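Local coordinates for cell wall surface anchor family protein (Streptococcus agalactiae serogroup V, PDB 3PF2) that probably builds the shaft of type 1 pili on the streptococcal surface as the major pilin, this calcium-binding chain being a 35-kDa C-terminal fragment, at residues K143-K148 against S294-P299; G183-K188 against D305-T310; A200-L205 against Y268-T273; K220-K225 against E249-A254. All coordinates share one frame; numbering follows the deposited sequence. Where two conformers were deposited one is given.

Interaction 1 of 4, residues K143-K148 against S294-P299; sequences KAVLGK and SYNTKP
The side chain of L146 reaches across to Y295 and lays one methyl over its ring. CD1 sits 3.8 Å from the centroid of the Y295 ring, shifted toward the rim on the side of CG: a CH-pi contact in which only this branch of the leucine does the touching. CG anti to the backbone N (chi1 -168°) puts the start of the Y295 ring beside L146 CD1, while the tyrosine hydroxyl is held beyond the contact by E249. Farther along both segments, the pyrrolidine of P299 lies against a turn, with CB 3.4 Å from L146 O and CG 3.6 Å from G147 O. Within 143-148, V145 to K148 form this type II beta turn, closed by K148 N to V145 O at 3.1 Å, and G147 takes the positive phi (87°) that suits glycine at its third position. Both segments are loops: the one between strands 132-140 and 150-151 meets the one between 286-290 and 312-316, consistent with a junction between the two Ig-like modules of the pilin fragment. K148 passes its aliphatic chain beside P299 O and then bends at its last torsion (chi4 73°), which brings NZ back to donate to P299 O at 3.1 Å; the ammonium lies in the carbonyl plane, on a lone pair, and I302 O receives it as well. Between the proline and the tyrosine, a water accepts from N296 N at 2.9 Å and lies 2.8 Å from L146 O, to which it can donate.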
# COMPACT_ATOMS: atom_id res chain seq x y z
N LYS A 143 8.62 2.07 6.99
CA LYS A 143 8.68 3.51 7.18
C LYS A 143 7.30 4.16 7.29
O LYS A 143 7.18 5.34 7.61
CB LYS A 143 9.51 4.16 6.06
CG LYS A 143 10.98 3.72 6.07
CD LYS A 143 11.81 4.61 5.14
CE LYS A 143 13.29 4.25 5.17
NZ LYS A 143 13.67 3.32 4.06
N ALA A 144 6.25 3.38 7.04
CA ALA A 144 4.88 3.87 7.17
C ALA A 144 4.60 4.33 8.60
O ALA A 144 5.16 3.77 9.57
CB ALA A 144 3.89 2.78 6.77
N VAL A 145 3.74 5.34 8.74
CA VAL A 145 3.21 5.67 10.06
C VAL A 145 1.94 4.85 10.22
O VAL A 145 1.09 4.87 9.34
CB VAL A 145 2.90 7.18 10.22
CG1 VAL A 145 2.23 7.47 11.57
CG2 VAL A 145 4.18 7.97 10.14
N LEU A 146 1.83 4.12 11.33
CA LEU A 146 0.67 3.24 11.52
C LEU A 146 -0.62 4.05 11.71
O LEU A 146 -0.68 4.94 12.56
CB LEU A 146 0.92 2.25 12.66
CG LEU A 146 2.16 1.35 12.50
CD1 LEU A 146 2.20 0.31 13.59
CD2 LEU A 146 2.22 0.65 11.12
N GLY A 147 -1.62 3.74 10.89
CA GLY A 147 -2.91 4.43 10.89
C GLY A 147 -2.95 5.67 10.02
O GLY A 147 -3.98 6.35 9.96
N LYS A 148 -1.83 5.97 9.35
CA LYS A 148 -1.74 7.18 8.52
C LYS A 148 -1.96 6.89 7.04
O LYS A 148 -1.48 5.89 6.53
CB LYS A 148 -0.38 7.87 8.74
CG LYS A 148 -0.30 9.28 8.17
CD LYS A 148 1.09 9.86 8.41
CE LYS A 148 1.17 11.31 7.95
NZ LYS A 148 0.45 12.20 8.89
N SER A 294 -5.07 2.48 17.02
CA SER A 294 -4.70 1.39 17.94
C SER A 294 -3.19 1.31 18.19
O SER A 294 -2.73 0.48 18.98
CB SER A 294 -5.25 0.03 17.43
OG SER A 294 -4.86 -0.22 16.09
N TYR A 295 -2.41 2.19 17.54
CA TYR A 295 -0.97 2.20 17.76
C TYR A 295 -0.52 3.63 18.09
O TYR A 295 0.13 3.86 19.10
CB TYR A 295 -0.18 1.65 16.56
CG TYR A 295 1.28 1.41 16.92
CD1 TYR A 295 1.69 0.22 17.51
CD2 TYR A 295 2.25 2.39 16.68
CE1 TYR A 295 3.02 0.00 17.86
CE2 TYR A 295 3.58 2.19 17.01
CZ TYR A 295 3.95 0.99 17.61
OH TYR A 295 5.27 0.78 17.95
N ASN A 296 -0.87 4.56 17.22
CA ASN A 296 -0.71 6.00 17.43
C ASN A 296 -2.04 6.65 17.73
O ASN A 296 -3.03 6.36 17.06
CB ASN A 296 -0.14 6.63 16.15
CG ASN A 296 1.19 6.01 15.74
OD1 ASN A 296 1.38 5.62 14.58
ND2 ASN A 296 2.11 5.92 16.68
N THR A 297 -2.08 7.57 18.69
CA THR A 297 -3.34 8.23 19.02
C THR A 297 -3.72 9.24 17.96
O THR A 297 -4.91 9.45 17.69
CB THR A 297 -3.29 8.94 20.39
OG1 THR A 297 -2.26 9.94 20.36
CG2 THR A 297 -3.01 7.93 21.52
N LYS A 298 -2.71 9.87 17.34
CA LYS A 298 -2.97 10.90 16.34
C LYS A 298 -2.10 10.76 15.07
O LYS A 298 -1.25 11.60 14.79
CB LYS A 298 -2.84 12.29 16.99
CG LYS A 298 -3.90 12.56 18.07
CD LYS A 298 -3.88 14.02 18.57
CE LYS A 298 -4.93 14.23 19.67
NZ LYS A 298 -5.01 15.66 20.14
N PRO A 299 -2.33 9.68 14.29
CA PRO A 299 -1.45 9.43 13.15
C PRO A 299 -1.46 10.51 12.08
O PRO A 299 -0.48 10.66 11.37
CB PRO A 299 -1.96 8.11 12.57
CG PRO A 299 -3.34 7.99 13.08
CD PRO A 299 -3.33 8.60 14.45
O HOH W 1 -2.18 3.94 14.72

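Interaction 2 of 4, residues G183-K188 against D305-T310; sequences GKRFVK and DSADAT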
# COMPACT_ATOMS: atom_id res chain seq x y z
N GLY A 183 -1.32 -1.12 13.66
CA GLY A 183 -0.60 -1.89 14.66
C GLY A 183 -1.37 -1.99 15.96
O GLY A 183 -2.45 -1.40 16.10
N LYS A 184 -0.82 -2.73 16.91
CA LYS A 184 -1.46 -2.85 18.22
C LYS A 184 -0.41 -3.00 19.31
O LYS A 184 0.64 -3.59 19.08
CB LYS A 184 -2.43 -4.03 18.25
CG LYS A 184 -3.25 -4.11 19.55
CD LYS A 184 -4.35 -3.02 19.65
CE LYS A 184 -5.05 -3.15 21.02
NZ LYS A 184 -5.92 -1.98 21.29
N ARG A 185 -0.71 -2.47 20.49
CA ARG A 185 0.17 -2.57 21.66
C ARG A 185 -0.53 -3.41 22.71
O ARG A 185 -1.75 -3.37 22.83
CB ARG A 185 0.47 -1.17 22.22
CG ARG A 185 1.19 -0.27 21.19
CD ARG A 185 1.53 1.11 21.74
NE ARG A 185 2.63 1.03 22.71
CZ ARG A 185 2.63 1.58 23.92
NH1 ARG A 185 1.59 2.29 24.35
NH2 ARG A 185 3.69 1.43 24.71
N PHE A 186 0.25 -4.16 23.48
CA PHE A 186 -0.27 -5.04 24.51
C PHE A 186 0.57 -4.95 25.78
O PHE A 186 1.76 -4.63 25.73
CB PHE A 186 -0.17 -6.49 24.04
CG PHE A 186 -0.90 -6.78 22.77
CD1 PHE A 186 -2.26 -7.03 22.79
CD2 PHE A 186 -0.22 -6.79 21.56
CE1 PHE A 186 -2.97 -7.30 21.61
CE2 PHE A 186 -0.91 -7.05 20.35
CZ PHE A 186 -2.28 -7.31 20.38
N VAL A 187 -0.06 -5.29 26.90
CA VAL A 187 0.68 -5.50 28.14
C VAL A 187 0.12 -6.72 28.87
O VAL A 187 -1.11 -6.87 29.02
CB VAL A 187 0.71 -4.22 29.03
CG1 VAL A 187 -0.70 -3.76 29.41
CG2 VAL A 187 1.59 -4.46 30.26
N LYS A 188 1.02 -7.62 29.28
CA LYS A 188 0.64 -8.87 29.93
C LYS A 188 0.73 -8.68 31.44
O LYS A 188 1.76 -8.23 31.94
CB LYS A 188 1.56 -10.01 29.49
CG LYS A 188 1.16 -11.40 30.04
CD LYS A 188 -0.13 -11.91 29.41
CE LYS A 188 -0.50 -13.31 29.87
NZ LYS A 188 -0.86 -13.36 31.33
N ASP A 305 5.99 7.09 13.91
CA ASP A 305 5.18 6.52 15.00
C ASP A 305 5.50 7.12 16.38
O ASP A 305 6.68 7.33 16.72
CB ASP A 305 5.38 5.01 15.12
CG ASP A 305 4.80 4.24 13.96
OD1 ASP A 305 3.81 4.68 13.34
OD2 ASP A 305 5.34 3.16 13.68
N SER A 306 4.44 7.35 17.16
CA SER A 306 4.59 7.77 18.55
C SER A 306 4.41 6.60 19.52
O SER A 306 4.86 6.67 20.67
CB SER A 306 3.63 8.92 18.91
OG SER A 306 2.31 8.63 18.51
N ALA A 307 3.76 5.53 19.06
CA ALA A 307 3.52 4.33 19.88
C ALA A 307 2.90 4.66 21.24
O ALA A 307 3.33 4.14 22.29
CB ALA A 307 4.81 3.51 20.04
N ASP A 308 1.89 5.52 21.22
CA ASP A 308 1.30 6.05 22.44
C ASP A 308 -0.13 5.58 22.71
O ASP A 308 -0.72 5.96 23.73
CB ASP A 308 1.38 7.59 22.46
CG ASP A 308 0.50 8.24 21.40
OD1 ASP A 308 0.42 7.72 20.26
OD2 ASP A 308 -0.09 9.30 21.72
N ALA A 309 -0.71 4.77 21.83
CA ALA A 309 -2.07 4.29 22.09
C ALA A 309 -2.05 3.38 23.30
O ALA A 309 -1.06 2.69 23.55
CB ALA A 309 -2.67 3.56 20.89
N THR A 310 -3.15 3.37 24.05
CA THR A 310 -3.25 2.53 25.23
C THR A 310 -3.20 1.07 24.82
O THR A 310 -3.95 0.65 23.95
CB THR A 310 -4.54 2.83 25.98
OG1 THR A 310 -4.53 4.22 26.35
CG2 THR A 310 -4.65 1.98 27.24
O HOH W 2 -3.00 -0.49 21.46
O HOH W 3 -5.47 0.91 21.42
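R185 meets the loop 305-310 with its guanidinium, and two carbonyls approach that flat group from different directions. The direct hydrogen bond runs from R185 NH1 to A309 O at 2.8 Å, bent to 150° at the hydrogen; the oxygen lies close to the guanidinium plane, although the donor is tilted out of the plane of the carbonyl. Electrostatic contact of another sort comes from A307, whose O stands over the centre of one guanidinium face, 3.1 Å from R185 CZ, where the cation's charge probably favours it without an N-H pointing at it. A turn in the arginine chain (chi3 73°) carries NE to a salt bridge with E249, so the group is held from the sheet as well as from the loop. Water does the rest: one molecule accepts from K184 NZ at 2.9 Å and gives a proton to T310 O at 3.0 Å, and a second accepts from R185 N and can donate to the same T310 O. K184 NZ also forms a salt bridge with D312. Farther along strand 183-188, K188 NZ is covalently joined to N316 CG, the intramolecular isopeptide bond between first and last strands characteristic of Cna-B-type pilin domains.

Interaction 3 of 4, residues A200-L205 against Y268-T273; sequences AEFDLL and YKLKET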
# COMPACT_ATOMS: atom_id res chain seq x y z
N ALA A 200 5.17 -14.69 28.35
CA ALA A 200 3.97 -15.25 27.73
C ALA A 200 4.22 -15.28 26.24
O ALA A 200 4.83 -14.35 25.70
CB ALA A 200 2.73 -14.42 28.06
N GLU A 201 3.80 -16.35 25.58
CA GLU A 201 3.93 -16.45 24.13
C GLU A 201 2.57 -16.64 23.45
O GLU A 201 1.67 -17.30 24.00
CB GLU A 201 4.91 -17.58 23.74
CG GLU A 201 6.31 -17.35 24.33
CD GLU A 201 7.34 -18.40 23.94
OE1 GLU A 201 6.99 -19.37 23.24
OE2 GLU A 201 8.50 -18.23 24.35
N PHE A 202 2.44 -16.03 22.26
CA PHE A 202 1.18 -16.02 21.52
C PHE A 202 1.37 -16.26 20.03
O PHE A 202 2.22 -15.61 19.40
CB PHE A 202 0.43 -14.67 21.70
CG PHE A 202 0.30 -14.22 23.12
CD1 PHE A 202 -0.88 -14.46 23.84
CD2 PHE A 202 1.34 -13.54 23.75
CE1 PHE A 202 -1.00 -14.04 25.16
CE2 PHE A 202 1.24 -13.14 25.07
CZ PHE A 202 0.06 -13.37 25.77
N ASP A 203 0.57 -17.16 19.46
CA ASP A 203 0.41 -17.22 18.01
C ASP A 203 -0.50 -16.09 17.53
O ASP A 203 -1.58 -15.88 18.08
CB ASP A 203 -0.25 -18.53 17.58
CG ASP A 203 0.62 -19.75 17.82
OD1 ASP A 203 1.85 -19.62 18.03
OD2 ASP A 203 0.05 -20.86 17.77
N LEU A 204 -0.07 -15.38 16.49
CA LEU A 204 -0.90 -14.34 15.88
C LEU A 204 -1.73 -14.92 14.74
O LEU A 204 -1.18 -15.55 13.81
CB LEU A 204 -0.03 -13.17 15.38
CG LEU A 204 -0.76 -12.10 14.54
CD1 LEU A 204 -1.72 -11.23 15.37
CD2 LEU A 204 0.26 -11.24 13.80
N LEU A 205 -3.04 -14.72 14.83
CA LEU A 205 -4.00 -15.29 13.88
C LEU A 205 -4.92 -14.23 13.27
O LEU A 205 -5.22 -13.20 13.89
CB LEU A 205 -4.89 -16.32 14.59
CG LEU A 205 -4.23 -17.38 15.49
CD1 LEU A 205 -5.29 -18.20 16.21
CD2 LEU A 205 -3.30 -18.29 14.69
N TYR A 268 -8.16 -9.35 14.89
CA TYR A 268 -7.18 -10.43 14.84
C TYR A 268 -7.24 -11.16 16.18
O TYR A 268 -7.95 -10.74 17.08
CB TYR A 268 -5.77 -9.89 14.61
CG TYR A 268 -5.58 -9.21 13.27
CD1 TYR A 268 -5.17 -9.94 12.16
CD2 TYR A 268 -5.84 -7.84 13.12
CE1 TYR A 268 -5.01 -9.31 10.92
CE2 TYR A 268 -5.68 -7.21 11.88
CZ TYR A 268 -5.27 -7.96 10.79
OH TYR A 268 -5.10 -7.38 9.55
N LYS A 269 -6.54 -12.27 16.29
CA LYS A 269 -6.58 -13.07 17.52
C LYS A 269 -5.20 -13.43 17.99
O LYS A 269 -4.27 -13.57 17.19
CB LYS A 269 -7.38 -14.35 17.28
CG LYS A 269 -8.82 -14.10 16.95
CD LYS A 269 -9.59 -15.40 16.80
CE LYS A 269 -11.03 -15.08 16.42
NZ LYS A 269 -11.77 -16.31 16.00
N LEU A 270 -5.05 -13.59 19.30
CA LEU A 270 -3.82 -14.19 19.85
C LEU A 270 -4.21 -15.49 20.53
O LEU A 270 -5.20 -15.54 21.24
CB LEU A 270 -3.17 -13.26 20.88
CG LEU A 270 -2.67 -11.90 20.39
CD1 LEU A 270 -2.18 -11.10 21.58
CD2 LEU A 270 -1.58 -12.06 19.37
N LYS A 271 -3.46 -16.55 20.25
CA LYS A 271 -3.62 -17.80 21.00
C LYS A 271 -2.43 -17.94 21.92
O LYS A 271 -1.29 -18.08 21.47
CB LYS A 271 -3.69 -18.98 20.04
CG LYS A 271 -3.84 -20.33 20.73
CD LYS A 271 -3.60 -21.46 19.75
CE LYS A 271 -3.62 -22.81 20.46
NZ LYS A 271 -3.43 -23.91 19.48
N GLU A 272 -2.68 -17.90 23.23
CA GLU A 272 -1.61 -18.03 24.20
C GLU A 272 -1.16 -19.48 24.25
O GLU A 272 -1.96 -20.38 24.52
CB GLU A 272 -2.05 -17.54 25.57
CG GLU A 272 -0.90 -17.43 26.57
CD GLU A 272 -1.28 -16.72 27.85
OE1 GLU A 272 -2.34 -16.07 27.87
OE2 GLU A 272 -0.51 -16.79 28.84
N THR A 273 0.12 -19.69 23.96
CA THR A 273 0.71 -21.03 23.87
C THR A 273 1.68 -21.29 25.02
O THR A 273 2.04 -22.44 25.30
CB THR A 273 1.45 -21.23 22.53
OG1 THR A 273 2.50 -20.26 22.42
CG2 THR A 273 0.49 -21.08 21.34
O HOH W 4 4.87 -21.31 23.12
O HOH W 5 3.38 -18.92 20.16
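F202 and E272 stand side by side across a non-hydrogen-bonded pair, pointing the same way, and the ring uses the glutamate's methylene chain as a wall: F202 CE1 lies 3.7 Å from E272 CG, with the ring and carboxylate planes 51° apart. On the other side of the ring, F202 CD1 lies 3.9 Å from L270 CB. L204 continues this face by setting its CD1 branch against L270 CD2 at 4.1 Å, the two leucines meeting at a slant. On the face bearing D203, L205, K269 and K271, T273 CG2 lies 3.6 Å from D203 OD2, the two side chains crossing at about a right angle, while L205 CB rests on K269 CB. Antiparallel backbone bonds set these matches, among them K271 N to D203 O and K269 N to L205 O, both 2.9 Å. Two waters hold T273 OG1 to E201 OE1 and to D203 OD1. Chemically, the side of D203, K269 and K271 carries charges and, near T273, bridging waters, with L205 buried among them, whereas the side bearing F202, L204 and L270 is apolar core. E272 is the buried acid in that core, beside K188 and N316, a position consistent with that of the acid which in related Cna-B domains assists isopeptide formation.

Interaction 4 of 4, residues K220-K225 against E249-A254; sequences KANTNK and EIKGLA
N222 pairs its side-chain amide with the backbone of K251 through two hydrogen bonds, much as a neighbouring strand would. N222 OD1 takes K251 N at 2.9 Å, the donor lying in the amide carbonyl plane on a lone pair, with 153° at the hydrogen. N222 ND2 gives one proton to K251 O at 3.0 Å, again on a lone pair, and the peptide oxygen lies near the plane of the asparagine amide. Both bonds share one flat group, which fixes its rotation; ND2 also bonds L218 O of the helix 216-221. A solvent bridge joins in, one water donating to N222 OD1 and to E249 O, each at 2.8 Å. In the fold, this ties the segment just after that helix to strand 247-253 of the prealbumin-like domain, close to the G1 beta bulge where G252 and L253 both face G182, and where the positive phi of G252 (99°) calls for glycine. The remaining contacts are van der Waals. I250 CD1 comes up obliquely to N222 OD1 at 3.6 Å, while the methylenes of K251 run past A221 O, its CD at 3.7 Å. Beyond CD the lysine bends (chi3 77°) toward CE, and NZ ends in a salt bridge with D305.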
# COMPACT_ATOMS: atom_id res chain seq x y z
N LYS A 220 11.18 -6.76 8.92
CA LYS A 220 11.83 -5.46 8.93
C LYS A 220 11.04 -4.40 9.72
O LYS A 220 11.63 -3.45 10.23
CB LYS A 220 12.10 -4.99 7.49
CG LYS A 220 13.29 -4.05 7.35
CD LYS A 220 13.70 -3.93 5.89
CE LYS A 220 14.85 -2.95 5.70
NZ LYS A 220 15.00 -2.58 4.26
N ALA A 221 9.73 -4.60 9.84
CA ALA A 221 8.83 -3.69 10.56
C ALA A 221 8.69 -4.02 12.06
O ALA A 221 8.15 -3.23 12.84
CB ALA A 221 7.44 -3.69 9.89
N ASN A 222 9.16 -5.19 12.43
CA ASN A 222 9.07 -5.64 13.81
C ASN A 222 10.46 -6.07 14.28
O ASN A 222 10.73 -7.26 14.41
CB ASN A 222 8.06 -6.79 13.91
CG ASN A 222 6.62 -6.35 13.61
OD1 ASN A 222 5.86 -6.02 14.53
ND2 ASN A 222 6.25 -6.33 12.33
N THR A 223 11.31 -5.08 14.53
CA THR A 223 12.73 -5.31 14.84
C THR A 223 13.03 -5.58 16.30
O THR A 223 14.13 -6.06 16.62
CB THR A 223 13.63 -4.13 14.38
OG1 THR A 223 13.10 -2.90 14.89
CG2 THR A 223 13.71 -4.07 12.88
N ASN A 224 12.09 -5.26 17.19
CA ASN A 224 12.33 -5.47 18.60
C ASN A 224 12.22 -6.95 18.95
O ASN A 224 11.11 -7.48 19.11
CB ASN A 224 11.42 -4.61 19.48
CG ASN A 224 11.78 -4.69 20.96
OD1 ASN A 224 12.54 -5.56 21.38
ND2 ASN A 224 11.24 -3.78 21.75
N LYS A 225 13.37 -7.62 19.06
CA LYS A 225 13.37 -9.06 19.31
C LYS A 225 12.81 -9.46 20.67
O LYS A 225 12.48 -10.62 20.88
CB LYS A 225 14.77 -9.67 19.11
CG LYS A 225 15.12 -10.00 17.68
CD LYS A 225 16.52 -10.64 17.63
CE LYS A 225 16.75 -11.48 16.38
NZ LYS A 225 16.89 -10.65 15.15
N GLU A 249 4.20 -5.79 21.02
CA GLU A 249 3.50 -5.07 19.96
C GLU A 249 3.51 -5.86 18.67
O GLU A 249 4.33 -6.76 18.49
CB GLU A 249 4.19 -3.71 19.69
CG GLU A 249 4.24 -2.76 20.89
CD GLU A 249 4.91 -1.46 20.57
OE1 GLU A 249 5.51 -1.34 19.47
OE2 GLU A 249 4.84 -0.54 21.42
N ILE A 250 2.59 -5.53 17.76
CA ILE A 250 2.68 -6.00 16.38
C ILE A 250 2.49 -4.78 15.49
O ILE A 250 1.57 -3.98 15.71
CB ILE A 250 1.67 -7.14 16.07
CG1 ILE A 250 1.82 -7.66 14.63
CG2 ILE A 250 0.22 -6.69 16.33
CD1 ILE A 250 3.13 -8.39 14.35
N LYS A 251 3.35 -4.63 14.49
CA LYS A 251 3.30 -3.47 13.60
C LYS A 251 3.08 -3.91 12.16
O LYS A 251 3.75 -4.82 11.66
CB LYS A 251 4.59 -2.64 13.69
CG LYS A 251 4.92 -2.17 15.11
CD LYS A 251 6.13 -1.23 15.15
CE LYS A 251 5.75 0.16 14.67
NZ LYS A 251 6.77 1.20 15.03
N GLY A 252 2.11 -3.28 11.51
CA GLY A 252 1.94 -3.47 10.08
C GLY A 252 0.87 -4.45 9.65
O GLY A 252 1.03 -5.15 8.66
N LEU A 253 -0.23 -4.53 10.40
CA LEU A 253 -1.37 -5.32 9.97
C LEU A 253 -2.46 -4.48 9.30
O LEU A 253 -2.76 -3.37 9.74
CB LEU A 253 -1.99 -6.07 11.15
CG LEU A 253 -1.05 -6.99 11.92
CD1 LEU A 253 -1.80 -7.49 13.16
CD2 LEU A 253 -0.52 -8.16 11.07
N ALA A 254 -3.09 -5.06 8.28
CA ALA A 254 -4.16 -4.38 7.55
C ALA A 254 -5.33 -4.02 8.46
O ALA A 254 -5.68 -4.77 9.36
CB ALA A 254 -4.67 -5.27 6.41
O HOH W 6 6.62 -5.80 17.23

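How the interactions relate
The general lesson of interactions 2, 3 and 4 is nested closure within the prealbumin-like range: interaction 4 lies within the span of interaction 3, and that within interaction 2. Their centres are about 11 to 16 Å apart. Interactions 3 and 4 also lie within the span of interaction 1, which crosses interaction 2 along the chain. Interactions 2 and 4 share neighbouring strands 178-190 and 247-253; interaction 3 lies in the antiparallel sheet of strands 201-206 and 266-274, whose L204 and L270 touch I250 and F186 of the other sheet. Interaction 1, centred about 10 Å from interaction 2 and 12 Å from interaction 4, touches both, through T297 with D308 and Y295 with E249, and probably joins this domain to the preceding one.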